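Local coordinates for ESX secretion system protein EccC (Thermomonospora curvata, PDB 4NH0) that is a membrane-bound ATPase of the type VII (ESX) secretion system that binds the exported substrate EsxB and may be its translocase subunit, at residues Leu976-Tyr981 / Phe1041-Asp1046; His943-Gly948 / Leu1074-Ser1079; Leu957-Thr962 / Arg983-Val988; Tyr969-Ala974 / Thr991-Gly996; Asp1010-Met1015 / Leu1060-Pro1065. One frame throughout, in Å; residues are numbered along the deposited sequence.

Contact 1: Leu976-Tyr981 / Phe1041-Asp1046; sequences LIFIDY and FLVVDD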
# COMPACT_ATOMS: atom_id res chain seq x y z
N LEU A 976 -45.09 10.34 42.84
CA LEU A 976 -43.78 10.98 42.87
C LEU A 976 -43.57 11.85 44.10
O LEU A 976 -44.50 12.48 44.59
CB LEU A 976 -43.58 11.83 41.62
CG LEU A 976 -43.71 11.15 40.25
CD1 LEU A 976 -43.70 12.19 39.16
CD2 LEU A 976 -42.60 10.15 40.04
N ILE A 977 -42.33 11.87 44.58
CA ILE A 977 -41.91 12.81 45.63
C ILE A 977 -40.54 13.37 45.27
O ILE A 977 -39.60 12.62 45.02
CB ILE A 977 -41.86 12.14 47.01
CG1 ILE A 977 -43.26 11.72 47.45
CG2 ILE A 977 -41.26 13.10 48.03
CD1 ILE A 977 -43.30 11.11 48.83
N PHE A 978 -40.44 14.69 45.23
CA PHE A 978 -39.23 15.35 44.76
C PHE A 978 -38.41 15.98 45.87
O PHE A 978 -38.96 16.57 46.81
CB PHE A 978 -39.58 16.42 43.72
CG PHE A 978 -40.21 15.87 42.47
CD1 PHE A 978 -41.57 15.62 42.42
CD2 PHE A 978 -39.45 15.61 41.35
CE1 PHE A 978 -42.16 15.12 41.27
CE2 PHE A 978 -40.02 15.11 40.20
CZ PHE A 978 -41.38 14.86 40.16
N ILE A 979 -37.09 15.86 45.76
CA ILE A 979 -36.17 16.59 46.63
C ILE A 979 -35.28 17.45 45.75
O ILE A 979 -34.24 17.01 45.27
CB ILE A 979 -35.32 15.65 47.49
CG1 ILE A 979 -36.21 14.73 48.32
CG2 ILE A 979 -34.40 16.45 48.40
CD1 ILE A 979 -35.45 13.83 49.25
N ASP A 980 -35.71 18.69 45.52
CA ASP A 980 -35.02 19.57 44.59
C ASP A 980 -34.70 20.91 45.24
O ASP A 980 -35.45 21.87 45.10
CB ASP A 980 -35.87 19.77 43.34
CG ASP A 980 -35.14 20.52 42.25
OD1 ASP A 980 -33.90 20.59 42.31
OD2 ASP A 980 -35.81 21.03 41.33
N TYR A 981 -33.58 20.96 45.95
CA TYR A 981 -33.14 22.17 46.64
C TYR A 981 -32.94 23.34 45.67
O TYR A 981 -33.27 24.48 45.99
CB TYR A 981 -31.84 21.91 47.40
CG TYR A 981 -32.00 21.09 48.66
CD1 TYR A 981 -33.25 20.91 49.23
CD2 TYR A 981 -30.90 20.51 49.28
CE1 TYR A 981 -33.40 20.17 50.39
CE2 TYR A 981 -31.04 19.77 50.43
CZ TYR A 981 -32.30 19.60 50.98
OH TYR A 981 -32.44 18.86 52.13
N PHE A 1041 -41.85 6.71 43.53
CA PHE A 1041 -40.60 7.12 42.89
C PHE A 1041 -40.03 8.34 43.59
O PHE A 1041 -40.56 9.44 43.48
CB PHE A 1041 -40.81 7.42 41.41
CG PHE A 1041 -41.03 6.19 40.57
CD1 PHE A 1041 -42.30 5.68 40.39
CD2 PHE A 1041 -39.96 5.56 39.96
CE1 PHE A 1041 -42.50 4.55 39.61
CE2 PHE A 1041 -40.16 4.44 39.18
CZ PHE A 1041 -41.43 3.93 39.01
N LEU A 1042 -38.94 8.14 44.33
CA LEU A 1042 -38.28 9.23 45.02
C LEU A 1042 -37.23 9.87 44.13
O LEU A 1042 -36.14 9.32 43.94
CB LEU A 1042 -37.65 8.74 46.32
CG LEU A 1042 -36.96 9.81 47.18
CD1 LEU A 1042 -37.94 10.91 47.54
CD2 LEU A 1042 -36.38 9.19 48.43
N VAL A 1043 -37.56 11.03 43.57
CA VAL A 1043 -36.65 11.73 42.67
C VAL A 1043 -35.83 12.76 43.43
O VAL A 1043 -36.36 13.76 43.93
CB VAL A 1043 -37.42 12.43 41.54
CG1 VAL A 1043 -36.48 13.25 40.68
CG2 VAL A 1043 -38.17 11.41 40.70
N VAL A 1044 -34.52 12.52 43.51
CA VAL A 1044 -33.63 13.40 44.25
C VAL A 1044 -32.59 14.04 43.33
O VAL A 1044 -31.76 13.35 42.74
CB VAL A 1044 -32.90 12.65 45.38
CG1 VAL A 1044 -31.99 13.60 46.14
CG2 VAL A 1044 -33.91 12.01 46.31
N ASP A 1045 -32.64 15.36 43.22
CA ASP A 1045 -31.68 16.10 42.41
C ASP A 1045 -30.68 16.81 43.33
O ASP A 1045 -31.04 17.24 44.43
CB ASP A 1045 -32.39 17.11 41.51
CG ASP A 1045 -31.52 17.60 40.37
OD1 ASP A 1045 -30.28 17.42 40.44
OD2 ASP A 1045 -32.06 18.17 39.41
N ASP A 1046 -29.44 16.94 42.86
CA ASP A 1046 -28.37 17.56 43.63
C ASP A 1046 -28.21 16.88 44.98
O ASP A 1046 -28.42 17.50 46.03
CB ASP A 1046 -28.63 19.06 43.81
CG ASP A 1046 -28.67 19.80 42.49
OD1 ASP A 1046 -27.76 19.59 41.66
OD2 ASP A 1046 -29.61 20.60 42.29

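Contact 2: His943-Gly948 / Leu1074-Ser1079; sequences HFLVFG and LIIARS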
# COMPACT_ATOMS: atom_id res chain seq x y z
N HIS A 943 -33.78 0.89 41.17
CA HIS A 943 -33.09 2.16 41.40
C HIS A 943 -32.28 2.64 40.20
O HIS A 943 -32.02 1.88 39.27
CB HIS A 943 -32.18 2.05 42.62
CG HIS A 943 -32.86 1.49 43.83
ND1 HIS A 943 -33.76 2.22 44.58
CD2 HIS A 943 -32.77 0.28 44.43
CE1 HIS A 943 -34.20 1.48 45.58
NE2 HIS A 943 -33.62 0.30 45.52
N PHE A 944 -31.88 3.91 40.24
CA PHE A 944 -31.02 4.49 39.22
C PHE A 944 -30.18 5.62 39.81
O PHE A 944 -30.66 6.38 40.65
CB PHE A 944 -31.84 5.00 38.04
CG PHE A 944 -31.02 5.66 36.97
CD1 PHE A 944 -30.28 4.91 36.08
CD2 PHE A 944 -30.99 7.04 36.86
CE1 PHE A 944 -29.52 5.52 35.10
CE2 PHE A 944 -30.24 7.65 35.88
CZ PHE A 944 -29.50 6.89 35.00
N LEU A 945 -28.94 5.74 39.34
CA LEU A 945 -28.01 6.72 39.89
C LEU A 945 -27.15 7.35 38.79
O LEU A 945 -26.68 6.66 37.90
CB LEU A 945 -27.11 6.05 40.94
CG LEU A 945 -26.05 6.90 41.63
CD1 LEU A 945 -26.67 8.08 42.34
CD2 LEU A 945 -25.26 6.04 42.61
N VAL A 946 -26.96 8.67 38.86
CA VAL A 946 -26.19 9.36 37.84
C VAL A 946 -25.24 10.42 38.41
O VAL A 946 -25.64 11.26 39.21
CB VAL A 946 -27.13 10.03 36.80
CG1 VAL A 946 -28.23 10.82 37.50
CG2 VAL A 946 -26.34 10.92 35.85
N PHE A 947 -23.97 10.34 38.01
CA PHE A 947 -22.97 11.33 38.40
C PHE A 947 -22.61 12.23 37.22
O PHE A 947 -22.72 11.82 36.07
CB PHE A 947 -21.70 10.64 38.92
CG PHE A 947 -21.91 9.80 40.14
CD1 PHE A 947 -21.81 10.36 41.40
CD2 PHE A 947 -22.20 8.45 40.04
CE1 PHE A 947 -22.00 9.59 42.54
CE2 PHE A 947 -22.38 7.68 41.16
CZ PHE A 947 -22.28 8.25 42.41
N GLY A 948 -22.19 13.45 37.52
CA GLY A 948 -21.79 14.39 36.48
C GLY A 948 -21.44 15.76 37.02
O GLY A 948 -22.03 16.22 38.00
N LEU A 1074 -35.55 4.66 43.90
CA LEU A 1074 -34.66 5.79 44.13
C LEU A 1074 -34.02 6.27 42.83
O LEU A 1074 -33.33 5.51 42.15
CB LEU A 1074 -33.57 5.43 45.14
CG LEU A 1074 -33.77 5.95 46.56
CD1 LEU A 1074 -33.68 7.46 46.59
CD2 LEU A 1074 -35.09 5.48 47.13
N ILE A 1075 -34.26 7.53 42.49
CA ILE A 1075 -33.66 8.14 41.32
C ILE A 1075 -32.84 9.35 41.75
O ILE A 1075 -33.38 10.39 42.11
CB ILE A 1075 -34.72 8.57 40.30
CG1 ILE A 1075 -35.69 7.42 40.03
CG2 ILE A 1075 -34.07 9.03 39.01
CD1 ILE A 1075 -36.78 7.75 39.04
N ILE A 1076 -31.52 9.19 41.73
CA ILE A 1076 -30.62 10.16 42.35
C ILE A 1076 -29.61 10.76 41.38
O ILE A 1076 -29.02 10.04 40.57
CB ILE A 1076 -29.86 9.51 43.53
CG1 ILE A 1076 -30.84 8.96 44.56
CG2 ILE A 1076 -28.91 10.49 44.18
CD1 ILE A 1076 -30.18 8.25 45.71
N ALA A 1077 -29.42 12.07 41.46
CA ALA A 1077 -28.37 12.75 40.71
C ALA A 1077 -27.42 13.45 41.67
O ALA A 1077 -27.85 14.14 42.60
CB ALA A 1077 -28.96 13.74 39.74
N ARG A 1078 -26.12 13.29 41.44
CA ARG A 1078 -25.12 13.91 42.30
C ARG A 1078 -24.02 14.58 41.49
O ARG A 1078 -23.66 14.10 40.41
CB ARG A 1078 -24.51 12.88 43.25
CG ARG A 1078 -23.64 13.49 44.34
CD ARG A 1078 -22.88 12.44 45.12
NE ARG A 1078 -22.06 13.04 46.17
CZ ARG A 1078 -20.99 13.79 45.93
NH1 ARG A 1078 -20.60 14.02 44.68
NH2 ARG A 1078 -20.30 14.31 46.93
N SER A 1079 -23.49 15.69 42.00
CA SER A 1079 -22.40 16.39 41.35
C SER A 1079 -21.14 15.53 41.32
O SER A 1079 -21.08 14.47 41.95
CB SER A 1079 -22.11 17.72 42.05
OG SER A 1079 -21.04 18.40 41.41

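Contact 3: Leu957-Thr962 / Arg983-Val988; sequences LLRLIT and RSLLDV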
# COMPACT_ATOMS: atom_id res chain seq x y z
N LEU A 957 -31.82 15.12 32.54
CA LEU A 957 -32.04 13.68 32.53
C LEU A 957 -33.08 13.29 33.56
O LEU A 957 -33.87 12.37 33.35
CB LEU A 957 -30.73 12.94 32.80
CG LEU A 957 -30.82 11.43 32.96
CD1 LEU A 957 -31.39 10.79 31.71
CD2 LEU A 957 -29.47 10.84 33.30
N LEU A 958 -33.10 14.00 34.68
CA LEU A 958 -34.04 13.73 35.75
C LEU A 958 -35.47 14.07 35.33
O LEU A 958 -36.41 13.35 35.66
CB LEU A 958 -33.66 14.50 37.02
CG LEU A 958 -32.78 13.76 38.03
CD1 LEU A 958 -33.56 12.63 38.66
CD2 LEU A 958 -31.54 13.21 37.36
N ARG A 959 -35.61 15.17 34.60
CA ARG A 959 -36.91 15.56 34.08
C ARG A 959 -37.36 14.63 32.96
O ARG A 959 -38.55 14.35 32.81
CB ARG A 959 -36.88 17.01 33.59
CG ARG A 959 -36.86 18.04 34.71
CD ARG A 959 -36.90 19.47 34.19
NE ARG A 959 -35.57 19.98 33.88
CZ ARG A 959 -35.14 20.23 32.65
NH1 ARG A 959 -35.93 20.03 31.61
NH2 ARG A 959 -33.91 20.70 32.45
N LEU A 960 -36.39 14.13 32.20
CA LEU A 960 -36.68 13.19 31.12
C LEU A 960 -37.23 11.88 31.67
O LEU A 960 -38.26 11.39 31.20
CB LEU A 960 -35.42 12.91 30.30
CG LEU A 960 -35.60 11.95 29.12
CD1 LEU A 960 -36.52 12.57 28.08
CD2 LEU A 960 -34.27 11.58 28.51
N ILE A 961 -36.54 11.31 32.66
CA ILE A 961 -36.97 10.06 33.27
C ILE A 961 -38.31 10.23 33.96
O ILE A 961 -39.18 9.36 33.87
CB ILE A 961 -35.93 9.56 34.29
CG1 ILE A 961 -34.59 9.28 33.60
CG2 ILE A 961 -36.42 8.30 34.99
CD1 ILE A 961 -33.55 8.69 34.52
N THR A 962 -38.49 11.35 34.65
CA THR A 962 -39.74 11.64 35.34
C THR A 962 -40.90 11.68 34.37
O THR A 962 -41.90 10.98 34.55
CB THR A 962 -39.67 12.98 36.10
OG1 THR A 962 -38.51 12.99 36.94
CG2 THR A 962 -40.91 13.17 36.95
N ARG A 983 -34.47 23.69 42.99
CA ARG A 983 -35.75 23.88 42.31
C ARG A 983 -35.55 23.91 40.79
O ARG A 983 -35.71 24.94 40.15
CB ARG A 983 -36.44 25.15 42.79
CG ARG A 983 -36.31 25.39 44.29
CD ARG A 983 -37.35 26.36 44.82
NE ARG A 983 -37.95 27.18 43.77
CZ ARG A 983 -39.25 27.42 43.68
NH1 ARG A 983 -40.09 26.91 44.57
NH2 ARG A 983 -39.72 28.18 42.70
N SER A 984 -35.18 22.75 40.24
CA SER A 984 -34.93 22.60 38.82
C SER A 984 -36.01 21.72 38.18
O SER A 984 -36.08 21.59 36.96
CB SER A 984 -33.56 21.97 38.58
OG SER A 984 -32.51 22.89 38.86
N LEU A 985 -36.84 21.12 39.03
CA LEU A 985 -37.77 20.09 38.59
C LEU A 985 -39.23 20.53 38.67
O LEU A 985 -40.13 19.69 38.75
CB LEU A 985 -37.57 18.81 39.41
CG LEU A 985 -36.50 17.79 39.01
CD1 LEU A 985 -35.17 18.44 38.65
CD2 LEU A 985 -36.29 16.80 40.14
N LEU A 986 -39.46 21.84 38.65
CA LEU A 986 -40.83 22.36 38.71
C LEU A 986 -41.64 21.94 37.50
O LEU A 986 -42.85 21.74 37.59
CB LEU A 986 -40.82 23.89 38.81
CG LEU A 986 -40.39 24.55 40.12
CD1 LEU A 986 -41.01 23.83 41.31
CD2 LEU A 986 -38.89 24.60 40.24
N ASP A 987 -40.96 21.80 36.37
CA ASP A 987 -41.62 21.51 35.10
C ASP A 987 -42.32 20.15 35.09
O ASP A 987 -43.22 19.92 34.28
CB ASP A 987 -40.60 21.57 33.96
CG ASP A 987 -41.24 21.53 32.59
OD1 ASP A 987 -41.45 20.42 32.07
OD2 ASP A 987 -41.54 22.61 32.04
N VAL A 988 -41.93 19.27 36.00
CA VAL A 988 -42.47 17.91 36.01
C VAL A 988 -43.15 17.54 37.33
O VAL A 988 -43.54 16.40 37.53
CB VAL A 988 -41.37 16.87 35.73
CG1 VAL A 988 -40.73 17.13 34.38
CG2 VAL A 988 -40.32 16.90 36.83

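Contact 4: Tyr969-Ala974 / Thr991-Gly996; sequences YTPQQA and TEHQIG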
# COMPACT_ATOMS: atom_id res chain seq x y z
N TYR A 969 -47.39 5.52 33.63
CA TYR A 969 -48.08 5.12 34.85
C TYR A 969 -49.20 6.08 35.21
O TYR A 969 -49.08 7.29 35.00
CB TYR A 969 -47.10 5.02 36.02
CG TYR A 969 -46.01 3.98 35.87
CD1 TYR A 969 -46.23 2.66 36.22
CD2 TYR A 969 -44.76 4.33 35.39
CE1 TYR A 969 -45.24 1.71 36.08
CE2 TYR A 969 -43.76 3.39 35.25
CZ TYR A 969 -44.00 2.08 35.60
OH TYR A 969 -43.01 1.14 35.46
N THR A 970 -50.29 5.54 35.75
CA THR A 970 -51.37 6.37 36.29
C THR A 970 -51.06 6.69 37.74
O THR A 970 -50.34 5.94 38.40
CB THR A 970 -52.73 5.66 36.18
OG1 THR A 970 -52.74 4.49 37.00
CG2 THR A 970 -53.01 5.26 34.74
N PRO A 971 -51.58 7.82 38.26
CA PRO A 971 -51.35 8.21 39.65
C PRO A 971 -51.76 7.15 40.68
O PRO A 971 -51.36 7.25 41.84
CB PRO A 971 -52.20 9.47 39.80
CG PRO A 971 -52.24 10.05 38.43
CD PRO A 971 -52.29 8.87 37.50
N GLN A 972 -52.54 6.17 40.26
CA GLN A 972 -52.91 5.06 41.13
C GLN A 972 -51.95 3.89 40.94
O GLN A 972 -52.02 2.89 41.65
CB GLN A 972 -54.35 4.61 40.87
CG GLN A 972 -55.40 5.69 41.12
CD GLN A 972 -55.53 6.66 39.97
OE1 GLN A 972 -55.31 6.30 38.81
NE2 GLN A 972 -55.88 7.90 40.28
N GLN A 973 -51.05 4.03 39.97
CA GLN A 973 -50.03 3.01 39.71
C GLN A 973 -48.67 3.43 40.25
O GLN A 973 -47.90 2.60 40.73
CB GLN A 973 -49.92 2.74 38.20
CG GLN A 973 -51.02 1.86 37.63
CD GLN A 973 -50.86 1.63 36.14
OE1 GLN A 973 -50.47 2.54 35.40
NE2 GLN A 973 -51.15 0.42 35.69
N ALA A 974 -48.39 4.73 40.18
CA ALA A 974 -47.11 5.26 40.64
C ALA A 974 -47.21 6.73 41.00
O ALA A 974 -47.81 7.52 40.27
CB ALA A 974 -46.05 5.06 39.57
N THR A 991 -48.02 17.37 38.01
CA THR A 991 -49.00 16.32 37.74
C THR A 991 -49.71 15.85 39.01
O THR A 991 -49.40 16.31 40.11
CB THR A 991 -48.36 15.11 37.06
OG1 THR A 991 -47.43 14.49 37.97
CG2 THR A 991 -47.62 15.53 35.81
N GLU A 992 -50.66 14.94 38.85
CA GLU A 992 -51.41 14.40 39.97
C GLU A 992 -50.57 13.38 40.74
O GLU A 992 -50.82 13.12 41.91
CB GLU A 992 -52.72 13.76 39.49
CG GLU A 992 -53.62 13.24 40.60
CD GLU A 992 -54.92 12.67 40.07
OE1 GLU A 992 -55.33 13.04 38.95
OE2 GLU A 992 -55.53 11.84 40.78
N HIS A 993 -49.57 12.83 40.07
CA HIS A 993 -48.65 11.88 40.69
C HIS A 993 -47.91 12.53 41.86
O HIS A 993 -47.53 11.86 42.81
CB HIS A 993 -47.64 11.35 39.67
CG HIS A 993 -48.26 10.87 38.40
ND1 HIS A 993 -48.53 11.71 37.34
CD2 HIS A 993 -48.66 9.63 38.01
CE1 HIS A 993 -49.07 11.01 36.35
NE2 HIS A 993 -49.15 9.75 36.73
N GLN A 994 -47.72 13.84 41.75
CA GLN A 994 -47.06 14.64 42.78
C GLN A 994 -47.65 14.41 44.16
O GLN A 994 -48.87 14.49 44.35
CB GLN A 994 -47.14 16.12 42.42
CG GLN A 994 -46.95 17.07 43.59
CD GLN A 994 -45.52 17.11 44.08
OE1 GLN A 994 -45.27 17.30 45.26
NE2 GLN A 994 -44.58 16.95 43.16
N ILE A 995 -46.79 14.11 45.13
CA ILE A 995 -47.22 13.91 46.50
C ILE A 995 -46.53 14.90 47.43
O ILE A 995 -47.18 15.60 48.21
CB ILE A 995 -46.93 12.47 46.98
CG1 ILE A 995 -47.84 11.48 46.25
CG2 ILE A 995 -47.13 12.36 48.48
CD1 ILE A 995 -49.31 11.73 46.48
N GLY A 996 -45.21 14.95 47.35
CA GLY A 996 -44.43 15.84 48.19
C GLY A 996 -43.30 16.51 47.44
O GLY A 996 -42.56 15.86 46.70

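Contact 5: Asp1010-Met1015 / Leu1060-Pro1065; sequences DIKGAM and LAELLP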
# COMPACT_ATOMS: atom_id res chain seq x y z
N ASP A 1010 -42.76 10.15 56.98
CA ASP A 1010 -44.06 9.56 56.68
C ASP A 1010 -43.98 8.48 55.60
O ASP A 1010 -44.81 7.58 55.56
CB ASP A 1010 -45.05 10.64 56.27
CG ASP A 1010 -44.45 11.66 55.33
OD1 ASP A 1010 -43.21 11.73 55.27
OD2 ASP A 1010 -45.21 12.39 54.67
N ILE A 1011 -42.98 8.57 54.72
CA ILE A 1011 -42.83 7.55 53.68
C ILE A 1011 -42.02 6.37 54.20
O ILE A 1011 -42.14 5.26 53.68
CB ILE A 1011 -42.15 8.11 52.41
CG1 ILE A 1011 -40.68 8.45 52.67
CG2 ILE A 1011 -42.92 9.30 51.89
CD1 ILE A 1011 -39.94 8.88 51.43
N LYS A 1012 -41.21 6.60 55.22
CA LYS A 1012 -40.50 5.50 55.87
C LYS A 1012 -41.54 4.57 56.48
O LYS A 1012 -41.62 3.40 56.12
CB LYS A 1012 -39.53 6.01 56.93
CG LYS A 1012 -38.90 4.91 57.77
CD LYS A 1012 -37.68 5.40 58.53
CE LYS A 1012 -37.21 4.38 59.56
NZ LYS A 1012 -36.98 3.04 58.96
N GLY A 1013 -42.34 5.11 57.39
CA GLY A 1013 -43.40 4.35 58.03
C GLY A 1013 -44.40 3.77 57.03
O GLY A 1013 -45.04 2.76 57.31
N ALA A 1014 -44.52 4.42 55.88
CA ALA A 1014 -45.40 3.94 54.82
C ALA A 1014 -44.85 2.66 54.20
O ALA A 1014 -45.56 1.66 54.09
CB ALA A 1014 -45.59 5.00 53.76
N MET A 1015 -43.59 2.69 53.78
CA MET A 1015 -42.97 1.54 53.16
C MET A 1015 -42.73 0.43 54.18
O MET A 1015 -42.67 -0.75 53.82
CB MET A 1015 -41.65 1.92 52.49
CG MET A 1015 -41.76 3.07 51.49
SD MET A 1015 -43.06 2.84 50.26
CE MET A 1015 -42.46 1.41 49.38
N LEU A 1060 -33.90 5.87 55.16
CA LEU A 1060 -34.39 4.96 54.13
C LEU A 1060 -33.34 3.95 53.67
O LEU A 1060 -33.64 3.07 52.86
CB LEU A 1060 -34.89 5.76 52.92
CG LEU A 1060 -36.10 6.67 53.17
CD1 LEU A 1060 -36.39 7.52 51.95
CD2 LEU A 1060 -37.31 5.85 53.56
N ALA A 1061 -32.13 4.08 54.20
CA ALA A 1061 -31.01 3.25 53.76
C ALA A 1061 -31.23 1.76 54.04
O ALA A 1061 -30.70 0.91 53.32
CB ALA A 1061 -29.73 3.72 54.42
N GLU A 1062 -32.00 1.46 55.07
CA GLU A 1062 -32.24 0.08 55.48
C GLU A 1062 -33.38 -0.56 54.70
O GLU A 1062 -33.62 -1.77 54.80
CB GLU A 1062 -32.52 0.01 56.98
CG GLU A 1062 -33.17 1.27 57.55
CD GLU A 1062 -32.89 1.44 59.03
OE1 GLU A 1062 -31.71 1.33 59.43
OE2 GLU A 1062 -33.85 1.69 59.80
N LEU A 1063 -34.08 0.24 53.90
CA LEU A 1063 -35.23 -0.24 53.14
C LEU A 1063 -34.86 -0.54 51.69
O LEU A 1063 -35.53 -1.33 51.03
CB LEU A 1063 -36.37 0.78 53.19
CG LEU A 1063 -37.35 0.71 54.37
CD1 LEU A 1063 -36.65 0.83 55.71
CD2 LEU A 1063 -38.41 1.80 54.23
N LEU A 1064 -33.80 0.10 51.22
CA LEU A 1064 -33.36 -0.03 49.83
C LEU A 1064 -33.11 -1.47 49.35
O LEU A 1064 -33.39 -1.78 48.19
CB LEU A 1064 -32.09 0.80 49.61
CG LEU A 1064 -32.23 2.29 49.90
CD1 LEU A 1064 -30.96 3.04 49.54
CD2 LEU A 1064 -33.43 2.86 49.16
N PRO A 1065 -32.58 -2.36 50.21
CA PRO A 1065 -32.50 -3.74 49.73
C PRO A 1065 -33.87 -4.39 49.56
O PRO A 1065 -34.06 -5.21 48.67
CB PRO A 1065 -31.69 -4.45 50.82
CG PRO A 1065 -30.92 -3.37 51.47
CD PRO A 1065 -31.82 -2.18 51.46

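Contact 1: Leu976-Tyr981 / Phe1041-Asp1046
Ile979 and Val1043, which bury the most surface, meet through their backbones, their side chains leaving on opposite faces of the sheet, where these strands form a parallel pair. Val1043 O accepts the amide of Ile979 at 2.9 Å, nearly straight (165° at the hydrogen), and Val1043 N bonds back to Ile977 O at 3.0 Å. Beside Ile979 and pointing the same way lies Val1044, whose CG1, anti to the backbone N (chi1 -179°), leaves CG2 anti to the carbonyl carbon, 3.8 Å from Ile979 CD1. On that face Leu1042 CD1 lies 4.0 Å from Ile977 CG2 and 4.2 Å from Ile979 CD1. The other face carries Val1043, whose CB sits 3.8 Å from Phe978 CD2; helix 954-968 covers it through Leu958. Leu976 CD2 reaches Phe1041 CB at 3.5 Å. At the C-terminal ends acidic groups gather, Asp980 OD1 lying 4.2 Å from Asp1045 OD2. Each is hydrogen-bonded elsewhere, Asp980 OD2 to Leu985 N and Asp1045 OD2 to Ser955 OG, which may offset some repulsion. Asp1046 touches the bound ATP and bonds to Ser982. A hydrophobic strand running into paired aspartates beside the nucleotide is consistent with the Walker B strand of a P-loop NTPase.

Contact 2: His943-Gly948 / Leu1074-Ser1079
The imidazole of His943 turns its edge to Leu1074: ND1 receives the Leu1074 amide in a weak, bent bond of 3.1 Å, and Leu1074 CA also lies at that edge, in the ring plane. NE2 of the same ring has a weak bond of its own, to Leu1064 O. Phe944 likewise presents an edge, its CD2 standing 4.3 Å from Ile1075 CG2. The Phe947 ring has Ser1079 O near its plane, whereas the extended arm of Arg1078 crosses it and touches through CD, 3.9 Å from Phe947 CE1, with ring and guanidinium planes 43° apart. Arg1078 NH1 turns to Gly1081 O. On the face shared with Phe947, Leu945 has CG anti to the backbone N (chi1 179°), and chi2 (58°) turns its CD1 to 3.7 Å from Ile1076 CB. On the other face, Val946 CG1 lies 3.8 Å from Ala1077 CB. Beneath these side chains runs a regular parallel ladder, including Phe944 N to Leu1074 O at 2.9 Å and Val946 N to Ile1076 O at 3.0 Å. Helix 954-968 packs on the Phe944 and Val946 face, helix 1090-1097 on that of Leu945 and Ile1076. Strand 944-947 runs directly into Gly948 and the ATP-binding loop holding Gly953, Lys954 and Ser955, the strand-loop-helix arrangement of the P-loop (Walker A) motif.

Contact 3: Leu957-Thr962 / Arg983-Val988
Val988 CG1 stands anti to its carbonyl carbon (chi1 -59°), which sets it 3.9 Å from Arg959 CB, and Arg959 CG, likewise anti to its carbonyl carbon (chi1 -74°), lies 4.0 Å from Val988 CG1. The two side chains cross at about a right angle, the valine methyl meeting the aliphatic root of the arginine. A bend at chi3 (-86°) then turns Arg959 NE to within 3.5 Å of Ser984 O, oblique to the guanidinium, a proximity that is not a hydrogen bond. The other branch of Val988, CG2, is taken by Thr962, whose CG2 meets it at 3.8 Å. Leu985 adds a lighter apolar touch, its CD1 4.3 Å from Arg959 CG. Polar ends have partners beyond the two segments: Arg959 NH1 has a weak bond to Arg1145 O, and Asp987 forms a salt bridge with the Arg1145 side chain, tying the loop to the C-terminal tail. Ser984 lies close to Ser955 of the ATP site. The contact thus lays the loop between strands 974-980 and 994-998 against helix 954-968, while Leu985 and Val988 also cover Phe978 of strand 974-980, and Leu958 and Leu985 both reach Val1043 of strand 1039-1045.

Contact 4: Tyr969-Ala974 / Thr991-Gly996
Pro971 lies over one face of the His993 ring, its CG 3.7 Å from the ring centroid and 19° off the normal, which makes a CH-pi contact. The carbon is displaced toward the rim, on the side of NE2 and CD2, and the neighbouring Pro971 CD comes within 3.4 Å of His993 NE2. Two carbonyl oxygens occupy the edge of the same ring. Tyr969 O accepts a hydrogen bond from His993 NE2 at 3.0 Å, though the donor stands 38° out of the carbonyl plane; Ala974 O sits in the ring plane, 3.2 Å from His993 CD2. The far nitrogen, ND1, shares a hydrogen bond with Thr991 OG1 at 3.1 Å, so both ring nitrogens are held and rotation of the imidazole is restricted. Glu992 CB lies 3.9 Å from Pro971 CG, and Glu992 CG, anti to its backbone N (chi1 -176°), is 4.1 Å from the same proline atom. The turn that presents the proline is closed from within: Thr970 O accepts from the amides of Gln973 and Ala974, and Gln973 OE1 takes the Thr970 amide on an in-plane lone pair. The contact therefore joins the connection between helix 954-968 and strand 974-980 to the start of strand 994-998, where His993 also packs on Ile966 of that helix and on Leu976 of the adjacent parallel strand.

Contact 5: Asp1010-Met1015 / Leu1060-Pro1065
Ile1011 and Leu1060 meet in the buried part of this contact, their side chains crossing at about a right angle with the two CD1 methyls 3.8 Å apart. The other methyl of Leu1060, CD2, rests against the root of Lys1012, 4.0 Å from its CB. One turn on, Met1015 CB packs on Leu1063 CD2 at 3.7 Å, and its thioether bends off from there. Helix 1001-1017 belongs to a beta-alpha-beta crossover of the P-loop NTPase core, following strand 994-998 and preceding strand 1039-1045; the 1060-1065 segment, leading on toward strand 1072-1078, flanks it above the same face of the sheet. The outer side is looser and polar. There Lys1012 crosses Leu1063 at about a right angle, NZ 3.9 Å from Leu1063 CD1. A bend at chi4 (54°) sets this NZ, which forms a long salt bridge of 3.5 Å with Glu1062 OE2. Its charge has a second carboxylate partner in Glu1016, one turn further along the helix, while Glu1062 itself is solvent-exposed.

All five contacts fall within the third FtsK domain. Contacts 1 and 2 are two parallel pairings of one sheet, their centres 10 Å apart, joined where strand 1039-1045 lies beside strand 1072-1078. Contact 4 extends that sheet through strand 994-998, next to strand 974-980 of contact 1. Contact 3 adds helix 954-968 on one side and contact 5 helix 1001-1017 on the other; their centres are 23 Å apart, with the sheet between them. Along the chain, segment 943-948 opens the series and 1074-1079 ends it, enclosing the rest. Contacts 1, 2 and 3 border the ATP site, whereas contacts 4 and 5 build the domain away from it.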